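PDB 4GQ2: nucleoporin nup120, which serves as a structural component of the nuclear pore complex, whose nucleoporins can also act as docking partners for transiently associated nuclear transport factors. Local coordinates for residues I179-L193 against A230-F243. Residues are numbered along the deposited sequence; the frame is centred on the assembly and turned at random.
Sequences ISTSEICVSFFNGGL and ADYRSPNTIISMIF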
loop_
_atom_site.group_PDB
_atom_site.type_symbol
_atom_site.label_atom_id
_atom_site.label_comp_id
_atom_site.label_asym_id
_atom_site.label_seq_id
_atom_site.Cartn_x
_atom_site.Cartn_y
_atom_site.Cartn_z
ATOM N N ILE A 179 6.455 10.694 42.684
ATOM C CA ILE A 179 5.935 11.866 43.389
ATOM C C ILE A 179 6.410 13.128 42.675
ATOM O O ILE A 179 5.699 14.132 42.619
ATOM C CB ILE A 179 6.380 11.871 44.874
ATOM C CG1 ILE A 179 5.792 10.667 45.627
ATOM C CG2 ILE A 179 6.034 13.186 45.565
ATOM C CD1 ILE A 179 4.309 10.434 45.410
ATOM N N SER A 180 7.615 13.040 42.111
ATOM C CA SER A 180 8.289 14.154 41.467
ATOM C C SER A 180 9.496 13.632 40.694
ATOM O O SER A 180 9.708 12.419 40.592
ATOM C CB SER A 180 8.763 15.160 42.521
ATOM O OG SER A 180 9.799 14.602 43.315
ATOM N N THR A 181 10.296 14.557 40.174
ATOM C CA THR A 181 11.518 14.213 39.453
ATOM C C THR A 181 12.638 13.733 40.369
ATOM O O THR A 181 13.709 13.363 39.896
ATOM C CB THR A 181 12.032 15.385 38.587
ATOM O OG1 THR A 181 11.826 16.627 39.274
ATOM C CG2 THR A 181 11.302 15.414 37.256
ATOM N N SER A 182 12.394 13.728 41.675
ATOM C CA SER A 182 13.407 13.274 42.622
ATOM C C SER A 182 12.835 12.370 43.711
ATOM O O SER A 182 13.587 11.761 44.476
ATOM C CB SER A 182 14.132 14.470 43.243
ATOM O OG SER A 182 13.243 15.250 44.027
ATOM N N GLU A 183 11.508 12.274 43.769
ATOM C CA GLU A 183 10.835 11.481 44.798
ATOM C C GLU A 183 9.911 10.427 44.208
ATOM O O GLU A 183 9.158 10.696 43.273
ATOM C CB GLU A 183 10.046 12.387 45.753
ATOM C CG GLU A 183 10.904 13.278 46.644
ATOM C CD GLU A 183 10.170 14.528 47.096
ATOM O OE1 GLU A 183 9.866 15.394 46.242
ATOM O OE2 GLU A 183 9.903 14.647 48.310
ATOM N N ILE A 184 9.978 9.228 44.772
ATOM C CA ILE A 184 9.095 8.129 44.394
ATOM C C ILE A 184 8.713 7.288 45.618
ATOM O O ILE A 184 9.509 7.116 46.540
ATOM C CB ILE A 184 9.726 7.241 43.289
ATOM C CG1 ILE A 184 8.766 6.122 42.874
ATOM C CG2 ILE A 184 11.067 6.663 43.736
ATOM C CD1 ILE A 184 8.843 5.756 41.413
ATOM N N CYS A 185 7.485 6.787 45.623
ATOM C CA CYS A 185 7.042 5.836 46.629
ATOM C C CYS A 185 6.984 4.430 46.058
ATOM O O CYS A 185 6.555 4.227 44.923
ATOM C CB CYS A 185 5.669 6.219 47.169
ATOM S SG CYS A 185 5.657 7.779 48.069
ATOM N N VAL A 186 7.415 3.466 46.864
ATOM C CA VAL A 186 7.432 2.063 46.479
ATOM C C VAL A 186 6.829 1.249 47.621
ATOM O O VAL A 186 7.300 1.312 48.756
ATOM C CB VAL A 186 8.871 1.581 46.178
ATOM C CG1 VAL A 186 8.895 0.102 45.823
ATOM C CG2 VAL A 186 9.499 2.408 45.067
ATOM N N SER A 187 5.773 0.503 47.318
ATOM C CA SER A 187 5.141 -0.372 48.301
ATOM C C SER A 187 5.650 -1.794 48.130
ATOM O O SER A 187 6.115 -2.176 47.045
ATOM C CB SER A 187 3.614 -0.331 48.169
ATOM O OG SER A 187 3.184 -0.896 46.942
ATOM N N PHE A 188 5.548 -2.581 49.197
ATOM C CA PHE A 188 6.121 -3.921 49.201
ATOM C C PHE A 188 5.067 -5.014 49.209
ATOM O O PHE A 188 3.984 -4.836 49.762
ATOM C CB PHE A 188 7.107 -4.080 50.358
ATOM C CG PHE A 188 8.230 -3.082 50.327
ATOM C CD1 PHE A 188 9.316 -3.261 49.471
ATOM C CD2 PHE A 188 8.197 -1.952 51.141
ATOM C CE1 PHE A 188 10.350 -2.339 49.439
ATOM C CE2 PHE A 188 9.231 -1.024 51.111
ATOM C CZ PHE A 188 10.309 -1.220 50.261
ATOM N N PHE A 189 5.404 -6.143 48.591
ATOM C CA PHE A 189 4.460 -7.232 48.375
ATOM C C PHE A 189 3.850 -7.776 49.668
ATOM O O PHE A 189 2.650 -8.069 49.711
ATOM C CB PHE A 189 5.118 -8.370 47.587
ATOM C CG PHE A 189 4.193 -9.515 47.305
ATOM C CD1 PHE A 189 3.401 -9.517 46.164
ATOM C CD2 PHE A 189 4.090 -10.576 48.194
ATOM C CE1 PHE A 189 2.533 -10.565 45.908
ATOM C CE2 PHE A 189 3.223 -11.627 47.948
ATOM C CZ PHE A 189 2.444 -11.623 46.801
ATOM N N ASN A 190 4.678 -7.919 50.705
ATOM C CA ASN A 190 4.233 -8.485 51.983
ATOM C C ASN A 190 3.781 -7.418 52.987
ATOM O O ASN A 190 3.471 -7.728 54.137
ATOM C CB ASN A 190 5.313 -9.397 52.589
ATOM C CG ASN A 190 5.685 -10.557 51.674
ATOM O OD1 ASN A 190 6.284 -10.363 50.618
ATOM N ND2 ASN A 190 5.342 -11.769 52.083
ATOM N N GLY A 191 3.743 -6.166 52.543
ATOM C CA GLY A 191 3.323 -5.048 53.382
ATOM C C GLY A 191 4.409 -4.002 53.554
ATOM O O GLY A 191 5.601 -4.322 53.525
ATOM N N GLY A 192 3.994 -2.751 53.741
ATOM C CA GLY A 192 4.937 -1.651 53.922
ATOM C C GLY A 192 5.054 -0.698 52.743
ATOM O O GLY A 192 4.610 -0.997 51.633
ATOM N N LEU A 193 5.672 0.452 52.995
ATOM C CA LEU A 193 5.752 1.534 52.019
ATOM C C LEU A 193 6.944 2.446 52.305
ATOM O O LEU A 193 7.089 2.963 53.413
ATOM C CB LEU A 193 4.449 2.347 52.026
ATOM C CG LEU A 193 4.290 3.522 51.055
ATOM C CD1 LEU A 193 3.904 3.045 49.660
ATOM C CD2 LEU A 193 3.257 4.503 51.585
ATOM N N ALA A 230 6.754 -17.434 56.506
ATOM C CA ALA A 230 7.708 -16.441 55.998
ATOM C C ALA A 230 7.161 -15.743 54.754
ATOM O O ALA A 230 7.471 -14.577 54.496
ATOM C CB ALA A 230 9.052 -17.089 55.706
ATOM N N ASP A 231 6.358 -16.479 53.987
ATOM C CA ASP A 231 5.586 -15.928 52.880
ATOM C C ASP A 231 4.182 -15.590 53.389
ATOM O O ASP A 231 3.352 -16.482 53.594
ATOM C CB ASP A 231 5.519 -16.938 51.729
ATOM C CG ASP A 231 4.408 -16.626 50.742
ATOM O OD1 ASP A 231 4.508 -15.606 50.026
ATOM O OD2 ASP A 231 3.431 -17.404 50.687
ATOM N N TYR A 232 3.930 -14.298 53.594
ATOM C CA TYR A 232 2.716 -13.842 54.272
ATOM C C TYR A 232 2.476 -12.341 54.086
ATOM O O TYR A 232 3.422 -11.552 54.088
ATOM C CB TYR A 232 2.793 -14.190 55.768
ATOM C CG TYR A 232 1.758 -13.492 56.607
ATOM C CD1 TYR A 232 0.426 -13.908 56.588
ATOM C CD2 TYR A 232 2.103 -12.401 57.405
ATOM C CE1 TYR A 232 -0.536 -13.262 57.344
ATOM C CE2 TYR A 232 1.148 -11.745 58.166
ATOM C CZ TYR A 232 -0.167 -12.182 58.131
ATOM O OH TYR A 232 -1.120 -11.543 58.880
ATOM N N ARG A 233 1.206 -11.951 53.967
ATOM C CA ARG A 233 0.847 -10.566 53.641
ATOM C C ARG A 233 0.035 -9.874 54.736
ATOM O O ARG A 233 -1.005 -10.379 55.161
ATOM C CB ARG A 233 0.075 -10.516 52.319
ATOM C CG ARG A 233 0.640 -11.406 51.223
ATOM C CD ARG A 233 0.005 -11.080 49.888
ATOM N NE ARG A 233 0.392 -9.747 49.427
ATOM C CZ ARG A 233 -0.118 -9.147 48.358
ATOM N NH1 ARG A 233 -1.045 -9.757 47.631
ATOM N NH2 ARG A 233 0.298 -7.934 48.018
ATOM N N SER A 234 0.510 -8.710 55.177
ATOM C CA SER A 234 -0.150 -7.954 56.245
ATOM C C SER A 234 -1.390 -7.200 55.741
ATOM O O SER A 234 -1.474 -6.872 54.558
ATOM C CB SER A 234 0.842 -7.002 56.925
ATOM O OG SER A 234 1.135 -5.876 56.119
ATOM N N PRO A 235 -2.367 -6.935 56.629
ATOM C CA PRO A 235 -3.600 -6.286 56.162
ATOM C C PRO A 235 -3.400 -4.866 55.620
ATOM O O PRO A 235 -4.229 -4.388 54.843
ATOM C CB PRO A 235 -4.486 -6.273 57.413
ATOM C CG PRO A 235 -3.968 -7.391 58.249
ATOM C CD PRO A 235 -2.481 -7.355 58.037
ATOM N N ASN A 236 -2.311 -4.208 56.010
ATOM C CA ASN A 236 -2.018 -2.867 55.505
ATOM C C ASN A 236 -1.241 -2.842 54.168
ATOM O O ASN A 236 -0.954 -1.759 53.636
ATOM C CB ASN A 236 -1.334 -2.008 56.584
ATOM C CG ASN A 236 0.025 -2.545 56.996
ATOM O OD1 ASN A 236 0.176 -3.731 57.304
ATOM N ND2 ASN A 236 1.024 -1.668 57.015
ATOM N N THR A 237 -0.919 -4.029 53.638
ATOM C CA THR A 237 -0.269 -4.168 52.331
ATOM C C THR A 237 -1.017 -3.370 51.262
ATOM O O THR A 237 -2.232 -3.521 51.097
ATOM C CB THR A 237 -0.215 -5.641 51.872
ATOM O OG1 THR A 237 0.302 -6.460 52.924
ATOM C CG2 THR A 237 0.670 -5.793 50.635
ATOM N N ILE A 238 -0.288 -2.517 50.546
ATOM C CA ILE A 238 -0.882 -1.685 49.504
ATOM C C ILE A 238 -1.184 -2.551 48.285
ATOM O O ILE A 238 -0.300 -3.238 47.764
ATOM C CB ILE A 238 0.036 -0.502 49.109
ATOM C CG1 ILE A 238 0.549 0.252 50.351
ATOM C CG2 ILE A 238 -0.667 0.436 48.126
ATOM C CD1 ILE A 238 -0.509 1.001 51.137
ATOM N N ILE A 239 -2.441 -2.532 47.855
ATOM C CA ILE A 239 -2.856 -3.287 46.671
ATOM C C ILE A 239 -3.200 -2.373 45.493
ATOM O O ILE A 239 -3.482 -2.850 44.398
ATOM C CB ILE A 239 -4.024 -4.253 46.970
ATOM C CG1 ILE A 239 -5.251 -3.486 47.473
ATOM C CG2 ILE A 239 -3.579 -5.320 47.964
ATOM C CD1 ILE A 239 -6.561 -4.216 47.257
ATOM N N SER A 240 -3.169 -1.063 45.740
ATOM C CA SER A 240 -3.417 -0.046 44.719
ATOM C C SER A 240 -3.137 1.337 45.309
ATOM O O SER A 240 -3.641 1.670 46.382
ATOM C CB SER A 240 -4.868 -0.122 44.227
ATOM O OG SER A 240 -4.997 0.354 42.900
ATOM N N MET A 241 -2.326 2.136 44.618
ATOM C CA MET A 241 -2.053 3.509 45.060
ATOM C C MET A 241 -1.871 4.500 43.912
ATOM O O MET A 241 -1.307 4.158 42.869
ATOM C CB MET A 241 -0.856 3.571 46.024
ATOM C CG MET A 241 0.451 2.999 45.494
ATOM S SD MET A 241 1.850 3.482 46.528
ATOM C CE MET A 241 3.191 2.587 45.753
ATOM N N ILE A 242 -2.359 5.722 44.124
ATOM C CA ILE A 242 -2.253 6.804 43.140
ATOM C C ILE A 242 -1.846 8.134 43.777
ATOM O O ILE A 242 -2.256 8.462 44.891
ATOM C CB ILE A 242 -3.554 7.000 42.320
ATOM C CG1 ILE A 242 -4.780 7.068 43.239
ATOM C CG2 ILE A 242 -3.711 5.897 41.281
ATOM C CD1 ILE A 242 -6.003 7.695 42.599
ATOM N N PHE A 243 -1.032 8.888 43.049
ATOM C CA PHE A 243 -0.557 10.190 43.479
ATOM C C PHE A 243 -1.422 11.290 42.870
ATOM O O PHE A 243 -1.743 11.243 41.686
ATOM C CB PHE A 243 0.909 10.361 43.063
ATOM C CG PHE A 243 1.411 11.778 43.140
ATOM C CD1 PHE A 243 1.522 12.434 44.366
ATOM C CD2 PHE A 243 1.793 12.455 41.982
ATOM C CE1 PHE A 243 2.003 13.736 44.433
ATOM C CE2 PHE A 243 2.269 13.759 42.044
ATOM C CZ PHE A 243 2.376 14.400 43.270
HETATM O O HOH W 1 2.326 -3.336 47.614
HETATM O O HOH W 2 2.468 -2.776 50.697
#
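Arg233 grips the carbonyl O of Phe189 side-on, NE at 2.8 Å and NH2 at 2.9 Å from that O, with NH2 on a lone pair in the carbonyl plane. Its chain bends at chi3 (67°), bringing the guanidinium flat over one face of the Phe189 ring, with planes 6° apart in a cation-pi stack; arginine suits the place because one planar group serves both carbonyl and ring. A leucine here would probably leave the Phe189 carbonyl without either of these donors and the ring without its cation. Asn190 ND2 reaches Tyr232 O (2.8 Å) from above the carbonyl plane, and Ser234 N bonds to Asn190 O. Gly191 has its CA against Thr237 OG1; a CB there would run into Ser234 OG and the preceding carbonyl O. One water accepts from Ile238 N within bonding distance of Phe188 O and Gly192 O; another lies between Ser187 OG and Ile238 O. Small Ser187 lets Ile238 CB approach its CB to 3.7 Å, and flexible Met241 slips its SD against Leu193 CD1 (3.8 Å). At the far end Ile179 CA sits over the Phe243 ring face in a CH-pi contact. Two successive four-stranded antiparallel sheets thus pack face to face as neighbouring blades of the Nup120 beta-propeller.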